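Local coordinates for protein desmoplakin (Homo sapiens, PDB 3R6N) that is a desmosomal plakin that, judging by its family, links intermediate filaments to cell junctions, its spectrin repeats here forming a rigid rod that carries an SH3 domain, at residues K216-S221 with E354-L359; Y226-N231 with I365-L370; M232-L237 with S372-M377; W360-I365 with G419-G424. All coordinates share one frame; numbering follows the deposited sequence.

Contact 1. Residues K216-S221 with E354-L359; sequences KGLQDS and EAILAL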
# COMPACT_ATOMS: atom_id res chain seq x y z
N LYS A 216 -21.67 -15.70 -13.67
CA LYS A 216 -22.12 -15.62 -15.05
C LYS A 216 -22.30 -17.03 -15.60
O LYS A 216 -23.25 -17.30 -16.34
CB LYS A 216 -21.12 -14.83 -15.90
CG LYS A 216 -21.65 -14.44 -17.27
CD LYS A 216 -20.71 -13.46 -17.97
CE LYS A 216 -21.27 -13.02 -19.31
NZ LYS A 216 -20.32 -12.15 -20.05
N GLY A 217 -21.39 -17.92 -15.22
CA GLY A 217 -21.46 -19.31 -15.64
C GLY A 217 -22.39 -20.13 -14.77
O GLY A 217 -22.56 -21.33 -14.99
N LEU A 218 -23.00 -19.47 -13.78
CA LEU A 218 -23.96 -20.13 -12.91
C LEU A 218 -25.37 -19.83 -13.40
O LEU A 218 -26.29 -20.63 -13.22
CB LEU A 218 -23.78 -19.65 -11.47
CG LEU A 218 -24.43 -20.49 -10.37
CD1 LEU A 218 -23.91 -21.92 -10.43
CD2 LEU A 218 -24.17 -19.89 -9.00
N GLN A 219 -25.52 -18.67 -14.04
CA GLN A 219 -26.80 -18.28 -14.62
C GLN A 219 -27.22 -19.26 -15.71
O GLN A 219 -28.41 -19.42 -15.98
CB GLN A 219 -26.70 -16.86 -15.19
CG GLN A 219 -27.95 -16.40 -15.92
CD GLN A 219 -27.88 -14.93 -16.31
OE1 GLN A 219 -28.49 -14.51 -17.30
NE2 GLN A 219 -27.13 -14.15 -15.54
N ASP A 220 -26.24 -19.93 -16.31
CA ASP A 220 -26.53 -20.90 -17.36
C ASP A 220 -26.54 -22.32 -16.79
O ASP A 220 -27.35 -23.15 -17.20
CB ASP A 220 -25.51 -20.79 -18.49
CG ASP A 220 -25.90 -21.61 -19.70
OD1 ASP A 220 -27.11 -21.67 -20.02
OD2 ASP A 220 -25.00 -22.20 -20.34
N SER A 221 -25.63 -22.59 -15.86
CA SER A 221 -25.55 -23.90 -15.22
C SER A 221 -26.88 -24.32 -14.62
O SER A 221 -27.37 -25.42 -14.88
CB SER A 221 -24.47 -23.89 -14.13
OG SER A 221 -24.57 -25.04 -13.31
N GLU A 354 -27.87 -10.71 -8.79
CA GLU A 354 -29.29 -10.36 -8.86
C GLU A 354 -30.01 -11.10 -9.98
O GLU A 354 -31.18 -11.44 -9.86
CB GLU A 354 -29.46 -8.85 -9.04
CG GLU A 354 -28.92 -8.01 -7.90
CD GLU A 354 -29.82 -8.02 -6.68
OE1 GLU A 354 -30.86 -8.72 -6.70
OE2 GLU A 354 -29.49 -7.31 -5.70
N ALA A 355 -29.30 -11.32 -11.09
CA ALA A 355 -29.86 -12.05 -12.22
C ALA A 355 -30.13 -13.49 -11.82
O ALA A 355 -31.20 -14.04 -12.11
CB ALA A 355 -28.91 -12.00 -13.40
N ILE A 356 -29.16 -14.11 -11.16
CA ILE A 356 -29.32 -15.46 -10.64
C ILE A 356 -30.50 -15.51 -9.68
O ILE A 356 -31.38 -16.37 -9.80
CB ILE A 356 -28.06 -15.96 -9.92
CG1 ILE A 356 -27.00 -16.37 -10.94
CG2 ILE A 356 -28.39 -17.12 -9.00
CD1 ILE A 356 -25.75 -16.94 -10.31
N LEU A 357 -30.51 -14.59 -8.72
CA LEU A 357 -31.57 -14.54 -7.72
C LEU A 357 -32.95 -14.50 -8.37
O LEU A 357 -33.89 -15.14 -7.90
CB LEU A 357 -31.38 -13.32 -6.82
CG LEU A 357 -31.86 -13.48 -5.38
CD1 LEU A 357 -31.34 -14.79 -4.80
CD2 LEU A 357 -31.44 -12.30 -4.52
N ALA A 358 -33.06 -13.75 -9.47
CA ALA A 358 -34.32 -13.63 -10.20
C ALA A 358 -34.65 -14.93 -10.93
O ALA A 358 -35.79 -15.38 -10.93
CB ALA A 358 -34.23 -12.48 -11.19
N LEU A 359 -33.63 -15.52 -11.56
CA LEU A 359 -33.80 -16.78 -12.27
C LEU A 359 -34.29 -17.85 -11.31
O LEU A 359 -35.16 -18.65 -11.65
CB LEU A 359 -32.48 -17.21 -12.90
CG LEU A 359 -32.48 -18.59 -13.54
CD1 LEU A 359 -33.47 -18.63 -14.70
CD2 LEU A 359 -31.08 -18.97 -14.01
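Ile356 holds CG1 beside its backbone N (chi1 -77°) and Gln219 holds CG anti to N (chi1 175°); beyond these atoms both chains are extended, and it is their ends that reach the partner helix. The outer methyl of Ile356, CD1, comes to rest on Leu218, 3.5 Å from its CB and close to CD2 as well, the two side chains crossing at about a right angle. Two branched aliphatic residues suit this place because both also meet helix 234-265, Leu218 touching Tyr254 and Ile356 touching Ile251. This is the bundle packing expected of spectrin-like repeats: segments 216-221 and 354-359 run nearly parallel, their axes 14° apart and 9.5 Å from each other, with helix 234-265 completing a three-helix group. Gln219, partly exposed, deals with the margin. Its extended chain carries the amide out until NE2 lies 3.5 Å from Ala355 CB; the small alanine lets the long polar chain lie close to the second helix. One turn further on, Leu359 CD2 lies 3.3 Å from Gln219 O.

Contact 2. Residues Y226-N231 with I365-L370; sequences YPCDKN and INMKSL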
# COMPACT_ATOMS: atom_id res chain seq x y z
N TYR A 226 -32.11 -27.44 -13.95
CA TYR A 226 -33.52 -27.46 -13.59
C TYR A 226 -34.40 -27.03 -14.75
O TYR A 226 -34.69 -25.84 -14.91
CB TYR A 226 -33.79 -26.56 -12.38
CG TYR A 226 -32.93 -26.85 -11.17
CD1 TYR A 226 -32.04 -25.90 -10.68
CD2 TYR A 226 -33.01 -28.07 -10.51
CE1 TYR A 226 -31.25 -26.17 -9.57
CE2 TYR A 226 -32.23 -28.34 -9.40
CZ TYR A 226 -31.35 -27.39 -8.93
OH TYR A 226 -30.58 -27.66 -7.83
N PRO A 227 -34.84 -27.99 -15.58
CA PRO A 227 -35.79 -27.71 -16.65
C PRO A 227 -37.21 -27.80 -16.11
O PRO A 227 -37.47 -28.58 -15.19
CB PRO A 227 -35.54 -28.85 -17.62
CG PRO A 227 -35.19 -29.99 -16.73
CD PRO A 227 -34.41 -29.40 -15.57
N CYS A 228 -38.12 -27.00 -16.66
CA CYS A 228 -39.49 -26.97 -16.17
C CYS A 228 -40.50 -27.22 -17.28
O CYS A 228 -40.91 -26.29 -17.98
CB CYS A 228 -39.77 -25.63 -15.49
SG CYS A 228 -38.65 -25.21 -14.14
N ASP A 229 -40.90 -28.47 -17.44
CA ASP A 229 -41.93 -28.82 -18.41
C ASP A 229 -43.16 -29.38 -17.70
O ASP A 229 -43.06 -29.94 -16.61
CB ASP A 229 -41.41 -29.81 -19.45
CG ASP A 229 -40.89 -31.09 -18.83
OD1 ASP A 229 -41.41 -32.18 -19.18
OD2 ASP A 229 -39.97 -31.01 -17.98
N LYS A 230 -44.32 -29.23 -18.34
CA LYS A 230 -45.59 -29.60 -17.75
C LYS A 230 -45.78 -31.10 -17.59
O LYS A 230 -46.72 -31.55 -16.94
CB LYS A 230 -46.74 -29.04 -18.59
CG LYS A 230 -46.70 -27.53 -18.76
CD LYS A 230 -47.63 -27.08 -19.87
CE LYS A 230 -49.02 -27.67 -19.71
NZ LYS A 230 -49.93 -27.26 -20.82
N ASN A 231 -44.89 -31.88 -18.18
CA ASN A 231 -45.06 -33.33 -18.22
C ASN A 231 -44.19 -34.09 -17.22
O ASN A 231 -43.99 -35.30 -17.35
CB ASN A 231 -44.84 -33.86 -19.64
CG ASN A 231 -45.84 -33.30 -20.63
OD1 ASN A 231 -45.46 -32.67 -21.62
ND2 ASN A 231 -47.12 -33.53 -20.38
N ILE A 365 -41.23 -20.70 -8.43
CA ILE A 365 -42.67 -20.55 -8.57
C ILE A 365 -43.19 -21.36 -9.74
O ILE A 365 -44.33 -21.82 -9.72
CB ILE A 365 -43.06 -19.07 -8.75
CG1 ILE A 365 -42.47 -18.52 -10.04
CG2 ILE A 365 -42.60 -18.25 -7.55
CD1 ILE A 365 -42.59 -17.01 -10.17
N ASN A 366 -42.35 -21.55 -10.76
CA ASN A 366 -42.72 -22.38 -11.89
C ASN A 366 -43.03 -23.80 -11.44
O ASN A 366 -44.05 -24.37 -11.82
CB ASN A 366 -41.62 -22.40 -12.95
CG ASN A 366 -41.79 -21.31 -13.99
OD1 ASN A 366 -42.91 -20.88 -14.27
ND2 ASN A 366 -40.68 -20.85 -14.56
N MET A 367 -42.14 -24.37 -10.64
CA MET A 367 -42.34 -25.72 -10.14
C MET A 367 -43.42 -25.77 -9.06
O MET A 367 -44.24 -26.67 -9.04
CB MET A 367 -41.03 -26.30 -9.62
CG MET A 367 -39.92 -26.24 -10.66
SD MET A 367 -38.69 -27.55 -10.48
CE MET A 367 -38.13 -27.25 -8.81
N LYS A 368 -43.41 -24.78 -8.17
CA LYS A 368 -44.42 -24.71 -7.12
C LYS A 368 -45.83 -24.72 -7.71
O LYS A 368 -46.77 -25.25 -7.10
CB LYS A 368 -44.21 -23.47 -6.24
CG LYS A 368 -43.42 -23.74 -4.97
CD LYS A 368 -44.21 -24.62 -4.01
CE LYS A 368 -43.30 -25.49 -3.15
NZ LYS A 368 -42.43 -24.70 -2.24
N SER A 369 -45.97 -24.15 -8.90
CA SER A 369 -47.26 -24.09 -9.57
C SER A 369 -47.53 -25.41 -10.28
O SER A 369 -48.69 -25.80 -10.45
CB SER A 369 -47.30 -22.94 -10.57
OG SER A 369 -46.47 -23.21 -11.68
N LEU A 370 -46.48 -26.08 -10.71
CA LEU A 370 -46.64 -27.37 -11.38
C LEU A 370 -47.02 -28.43 -10.36
O LEU A 370 -47.61 -29.46 -10.71
CB LEU A 370 -45.37 -27.77 -12.12
CG LEU A 370 -45.51 -29.03 -12.96
CD1 LEU A 370 -46.61 -28.85 -14.00
CD2 LEU A 370 -44.20 -29.40 -13.62
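Asn366 opens the contact with its aliphatic part, its CB lying 4.3 Å from Cys228 SG. The amide is occupied elsewhere: OD1 is hydrogen-bonded to Ser420 OG and to the backbone N of Glu421, a task that fits a short, buried polar side chain. Met367 follows, its CG set beside the backbone N by chi1 of -54° and 3.8 Å from Cys228 SG. The compact, weakly polar thiol of the loop is well matched to these two aliphatic carbons, and Leu363 and Met422 touch Cys228 too. Beyond CG the flexible Met367 chain bends at chi3 and lies against Ile241 and Leu244. Further along the helix, Ser369 OG donates to Asn366 O at 2.7 Å from a position 40° out of the carbonyl plane, and has Ser420 OG as a second partner. The backbone N of Leu370 reaches the Asn366 oxygen from the same face, so two donors grip it. Leu370 then closes the contact with its two methyls spread over the loop backbone: CD2 is nearest Asp229 O, at 3.2 Å, and CD1 is 4.0 Å from Lys230 CA. The long chain of Lys230 leads away, and its NZ forms a salt bridge with Asp427. Segment 226-231 is thus the connection from helix 167-225 to helix 234-265, laid on helix 340-384; helix 234-265 also packs on Met367, Met422 of another loop touches Asn366 and Leu370, and helix 399-417 lies by Ser369.

Contact 3. Residues M232-L237 with S372-M377; sequences MPLQHL and SWHYCM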
# COMPACT_ATOMS: atom_id res chain seq x y z
N MET A 232 -43.68 -33.39 -16.21
CA MET A 232 -42.87 -34.02 -15.17
C MET A 232 -43.75 -34.65 -14.10
O MET A 232 -44.73 -34.05 -13.67
CB MET A 232 -41.93 -33.01 -14.53
CG MET A 232 -40.79 -32.55 -15.43
SD MET A 232 -39.68 -31.39 -14.60
CE MET A 232 -40.76 -29.98 -14.38
N PRO A 233 -43.39 -35.87 -13.67
CA PRO A 233 -44.12 -36.58 -12.62
C PRO A 233 -44.05 -35.85 -11.28
O PRO A 233 -43.12 -35.08 -11.05
CB PRO A 233 -43.39 -37.93 -12.54
CG PRO A 233 -42.03 -37.65 -13.09
CD PRO A 233 -42.25 -36.65 -14.18
N LEU A 234 -45.02 -36.11 -10.40
CA LEU A 234 -45.13 -35.43 -9.12
C LEU A 234 -43.93 -35.66 -8.21
O LEU A 234 -43.42 -34.72 -7.59
CB LEU A 234 -46.41 -35.86 -8.40
CG LEU A 234 -46.66 -35.23 -7.03
CD1 LEU A 234 -47.29 -33.86 -7.19
CD2 LEU A 234 -47.54 -36.12 -6.18
N GLN A 235 -43.48 -36.91 -8.12
CA GLN A 235 -42.36 -37.26 -7.25
C GLN A 235 -41.11 -36.49 -7.64
O GLN A 235 -40.51 -35.79 -6.82
CB GLN A 235 -42.10 -38.76 -7.31
CG GLN A 235 -40.93 -39.21 -6.44
CD GLN A 235 -40.65 -40.70 -6.58
OE1 GLN A 235 -41.54 -41.47 -6.94
NE2 GLN A 235 -39.42 -41.10 -6.29
N HIS A 236 -40.72 -36.62 -8.91
CA HIS A 236 -39.54 -35.94 -9.44
C HIS A 236 -39.52 -34.45 -9.08
O HIS A 236 -38.46 -33.89 -8.78
CB HIS A 236 -39.48 -36.11 -10.95
CG HIS A 236 -38.53 -35.17 -11.63
ND1 HIS A 236 -37.17 -35.39 -11.67
CD2 HIS A 236 -38.75 -34.00 -12.28
CE1 HIS A 236 -36.59 -34.40 -12.32
NE2 HIS A 236 -37.52 -33.55 -12.71
N LEU A 237 -40.68 -33.81 -9.12
CA LEU A 237 -40.80 -32.39 -8.82
C LEU A 237 -40.41 -32.07 -7.38
O LEU A 237 -39.56 -31.21 -7.13
CB LEU A 237 -42.22 -31.90 -9.08
CG LEU A 237 -42.61 -31.62 -10.52
CD1 LEU A 237 -44.09 -31.27 -10.62
CD2 LEU A 237 -41.76 -30.49 -11.08
N SER A 372 -48.94 -27.65 -7.54
CA SER A 372 -50.32 -27.35 -7.19
C SER A 372 -51.26 -27.85 -8.28
O SER A 372 -52.42 -28.16 -8.03
CB SER A 372 -50.53 -25.85 -6.96
OG SER A 372 -50.06 -25.46 -5.68
N TRP A 373 -50.74 -27.91 -9.51
CA TRP A 373 -51.52 -28.40 -10.63
C TRP A 373 -51.80 -29.88 -10.44
O TRP A 373 -52.94 -30.33 -10.54
CB TRP A 373 -50.76 -28.18 -11.94
CG TRP A 373 -51.56 -28.50 -13.17
CD1 TRP A 373 -52.52 -27.73 -13.74
CD2 TRP A 373 -51.45 -29.68 -13.97
NE1 TRP A 373 -53.03 -28.36 -14.86
CE2 TRP A 373 -52.39 -29.56 -15.02
CE3 TRP A 373 -50.66 -30.83 -13.91
CZ2 TRP A 373 -52.55 -30.54 -15.99
CZ3 TRP A 373 -50.82 -31.80 -14.88
CH2 TRP A 373 -51.76 -31.65 -15.91
N HIS A 374 -50.75 -30.64 -10.13
CA HIS A 374 -50.90 -32.07 -9.90
C HIS A 374 -51.78 -32.40 -8.70
O HIS A 374 -52.69 -33.21 -8.79
CB HIS A 374 -49.53 -32.73 -9.74
CG HIS A 374 -48.90 -33.12 -11.04
ND1 HIS A 374 -47.63 -32.70 -11.41
CD2 HIS A 374 -49.35 -33.88 -12.06
CE1 HIS A 374 -47.34 -33.19 -12.60
NE2 HIS A 374 -48.37 -33.91 -13.02
N TYR A 375 -51.51 -31.74 -7.57
CA TYR A 375 -52.33 -31.93 -6.37
C TYR A 375 -53.80 -31.67 -6.69
O TYR A 375 -54.69 -32.32 -6.14
CB TYR A 375 -51.86 -31.01 -5.24
CG TYR A 375 -50.61 -31.49 -4.54
CD1 TYR A 375 -50.33 -32.84 -4.42
CD2 TYR A 375 -49.71 -30.58 -3.99
CE1 TYR A 375 -49.18 -33.28 -3.77
CE2 TYR A 375 -48.56 -31.01 -3.33
CZ TYR A 375 -48.30 -32.36 -3.23
OH TYR A 375 -47.16 -32.78 -2.58
N CYS A 376 -54.05 -30.71 -7.58
CA CYS A 376 -55.41 -30.38 -8.00
C CYS A 376 -56.05 -31.47 -8.85
O CYS A 376 -57.24 -31.74 -8.73
CB CYS A 376 -55.42 -29.07 -8.78
SG CYS A 376 -55.47 -27.59 -7.75
N MET A 377 -55.25 -32.10 -9.71
CA MET A 377 -55.77 -33.14 -10.59
C MET A 377 -56.09 -34.42 -9.83
O MET A 377 -57.05 -35.12 -10.16
CB MET A 377 -54.79 -33.41 -11.74
CG MET A 377 -54.40 -32.16 -12.53
SD MET A 377 -55.78 -31.36 -13.36
CE MET A 377 -55.96 -32.41 -14.80
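His374 meets the turn before helix 234-265 in the more enclosed part of this contact, where Met232 and Leu237 are buried. Met232 O lies at the edge of the imidazole, near its plane and 2.9 Å from CE1, while Leu237 CD1 sits at the edge as well, 3.9 Å from ND1. One ring face lies on Trp373 CE3, and toward the opposite face comes Leu234 N, 4.2 Å above the plane and offset to the rim. A flat, polar ring is apt here: it is thin enough to slip between indole and backbone, and its edge can meet a carbonyl and a methyl alike. The other side is more open to solvent, with Leu234 and Tyr375 both partly exposed. Leu234, whose CG is anti to N (chi1 180°), slides past His374 in the opposite direction and brings CD1 to 3.6 Å from His374 CB. The same methyl is 4.0 Å from Tyr375 CE1, leucine and tyrosine crossing at about a right angle, and the tyrosine ring also meets His409. Pro233 occupies the N-cap position, where a ring without an N-H costs the helix nothing. The start of one helix thereby lies against a second running the opposite way, as successive helices do in the up-down bundle of a spectrin-like repeat.

Contact 4. Residues W360-I365 with G419-G424; sequences WNQLYI and GSEMFG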
# COMPACT_ATOMS: atom_id res chain seq x y z
N TRP A 360 -33.73 -17.86 -10.11
CA TRP A 360 -34.13 -18.80 -9.08
C TRP A 360 -35.61 -18.62 -8.76
O TRP A 360 -36.36 -19.58 -8.69
CB TRP A 360 -33.29 -18.60 -7.81
CG TRP A 360 -33.44 -19.71 -6.81
CD1 TRP A 360 -32.60 -20.78 -6.64
CD2 TRP A 360 -34.47 -19.85 -5.82
NE1 TRP A 360 -33.05 -21.58 -5.62
CE2 TRP A 360 -34.20 -21.03 -5.10
CE3 TRP A 360 -35.60 -19.10 -5.48
CZ2 TRP A 360 -35.01 -21.48 -4.06
CZ3 TRP A 360 -36.40 -19.54 -4.44
CH2 TRP A 360 -36.11 -20.72 -3.75
N ASN A 361 -36.01 -17.36 -8.57
CA ASN A 361 -37.40 -17.05 -8.26
C ASN A 361 -38.36 -17.56 -9.32
O ASN A 361 -39.46 -18.01 -9.01
CB ASN A 361 -37.59 -15.54 -8.05
CG ASN A 361 -37.16 -15.08 -6.67
OD1 ASN A 361 -37.09 -15.88 -5.73
ND2 ASN A 361 -36.88 -13.79 -6.54
N GLN A 362 -37.95 -17.48 -10.58
CA GLN A 362 -38.79 -17.92 -11.69
C GLN A 362 -38.92 -19.44 -11.71
O GLN A 362 -40.02 -19.97 -11.81
CB GLN A 362 -38.25 -17.40 -13.02
CG GLN A 362 -39.23 -17.52 -14.19
CD GLN A 362 -40.27 -16.42 -14.20
OE1 GLN A 362 -41.34 -16.54 -13.60
NE2 GLN A 362 -39.97 -15.33 -14.90
N LEU A 363 -37.79 -20.14 -11.61
CA LEU A 363 -37.80 -21.60 -11.60
C LEU A 363 -38.56 -22.16 -10.40
O LEU A 363 -39.17 -23.22 -10.49
CB LEU A 363 -36.37 -22.15 -11.58
CG LEU A 363 -35.45 -21.81 -12.75
CD1 LEU A 363 -34.09 -22.46 -12.55
CD2 LEU A 363 -36.06 -22.24 -14.07
N TYR A 364 -38.51 -21.44 -9.29
CA TYR A 364 -39.16 -21.90 -8.06
C TYR A 364 -40.67 -21.89 -8.23
O TYR A 364 -41.31 -22.94 -8.19
CB TYR A 364 -38.76 -21.00 -6.90
CG TYR A 364 -39.18 -21.51 -5.54
CD1 TYR A 364 -38.61 -22.65 -4.99
CD2 TYR A 364 -40.14 -20.83 -4.79
CE1 TYR A 364 -38.99 -23.11 -3.74
CE2 TYR A 364 -40.52 -21.28 -3.54
CZ TYR A 364 -39.94 -22.42 -3.02
OH TYR A 364 -40.32 -22.88 -1.77
N ILE A 365 -41.23 -20.70 -8.43
CA ILE A 365 -42.67 -20.55 -8.57
C ILE A 365 -43.19 -21.36 -9.74
O ILE A 365 -44.33 -21.82 -9.72
CB ILE A 365 -43.06 -19.07 -8.75
CG1 ILE A 365 -42.47 -18.52 -10.04
CG2 ILE A 365 -42.60 -18.25 -7.55
CD1 ILE A 365 -42.59 -17.01 -10.17
N GLY A 419 -47.58 -15.48 -11.43
CA GLY A 419 -46.33 -15.10 -12.07
C GLY A 419 -45.54 -16.28 -12.61
O GLY A 419 -44.32 -16.33 -12.47
N SER A 420 -46.24 -17.22 -13.24
CA SER A 420 -45.59 -18.42 -13.76
C SER A 420 -45.59 -18.42 -15.29
O SER A 420 -46.44 -17.80 -15.92
CB SER A 420 -46.29 -19.67 -13.24
OG SER A 420 -45.69 -20.85 -13.75
N GLU A 421 -44.63 -19.14 -15.87
CA GLU A 421 -44.54 -19.25 -17.32
C GLU A 421 -44.81 -20.69 -17.77
O GLU A 421 -44.42 -21.08 -18.87
CB GLU A 421 -43.17 -18.78 -17.81
CG GLU A 421 -41.99 -19.53 -17.21
CD GLU A 421 -40.74 -18.67 -17.12
OE1 GLU A 421 -40.87 -17.43 -17.15
OE2 GLU A 421 -39.62 -19.23 -17.03
N MET A 422 -45.48 -21.45 -16.92
CA MET A 422 -45.75 -22.85 -17.20
C MET A 422 -47.14 -23.05 -17.80
O MET A 422 -47.39 -24.04 -18.51
CB MET A 422 -45.62 -23.68 -15.92
CG MET A 422 -44.21 -23.74 -15.37
SD MET A 422 -43.19 -24.91 -16.28
CE MET A 422 -43.71 -26.45 -15.53
N PHE A 423 -48.04 -22.12 -17.52
CA PHE A 423 -49.42 -22.25 -17.96
C PHE A 423 -49.94 -21.01 -18.68
O PHE A 423 -50.09 -19.95 -18.09
CB PHE A 423 -50.32 -22.58 -16.76
CG PHE A 423 -49.92 -23.84 -16.04
CD1 PHE A 423 -50.44 -25.06 -16.42
CD2 PHE A 423 -49.03 -23.79 -14.99
CE1 PHE A 423 -50.08 -26.22 -15.76
CE2 PHE A 423 -48.66 -24.95 -14.32
CZ PHE A 423 -49.19 -26.16 -14.71
N GLY A 424 -50.20 -21.17 -19.97
CA GLY A 424 -50.82 -20.12 -20.76
C GLY A 424 -52.31 -20.08 -20.47
O GLY A 424 -52.84 -20.98 -19.81
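Unusually, the Glu421 carboxylate is laid against the end of the Gln362 side chain, its methylene included, with OE2 3.3 Å and OE1 3.4 Å from Gln362 CG. The two chains cross obliquely, with the planes of amide and carboxylate 38° apart. In Glu421 CG lies between the backbone N and the carbonyl carbon (chi1 58°), and the chain beyond is extended and carries the acid group over to the helix. Long, flexible polar residues suit such a surface. Nearby, Ile365 reaches out from the helix and lays CD1 against Gly419, a branched aliphatic side chain meeting the bare backbone of the loop. The loop itself is organised by Ser420. Its OG accepts from the backbone N of Met422 at 3.2 Å, with an angle of 151° at the hydrogen. Further along, Phe423 turns inward to meet Trp373 and, edge-to-face, Phe413. The loop ends at Gly424, the N-cap of helix 425-447. Ser420 and Met422 thus form an ST turn within the connection between helix 399-417 and helix 425-447, in a spectrin-like region.

Overall arrangement
All four contacts involve helix 340-384, which they meet in the order 1, 4, 2, 3 from its N-terminal side onward. Contacts 1, 2 and 3 bring it together in turn with helix 167-225, the connecting loop, and the start of helix 234-265; the strands between residues 285 and 334, which fit the SH3 domain, separate these partners from helix 340-384 in the chain. Contact 4 instead adds the loop between helices 399-417 and 425-447. The centres of contact 1 and contact 2 lie about 17 Å apart. Contact 2 is centred about 9 Å from contact 3. Contact 4 is centred about 7 Å from contact 2. One long helix thus spans two groups of helices, consistent with the rigidity of this four-repeat fragment.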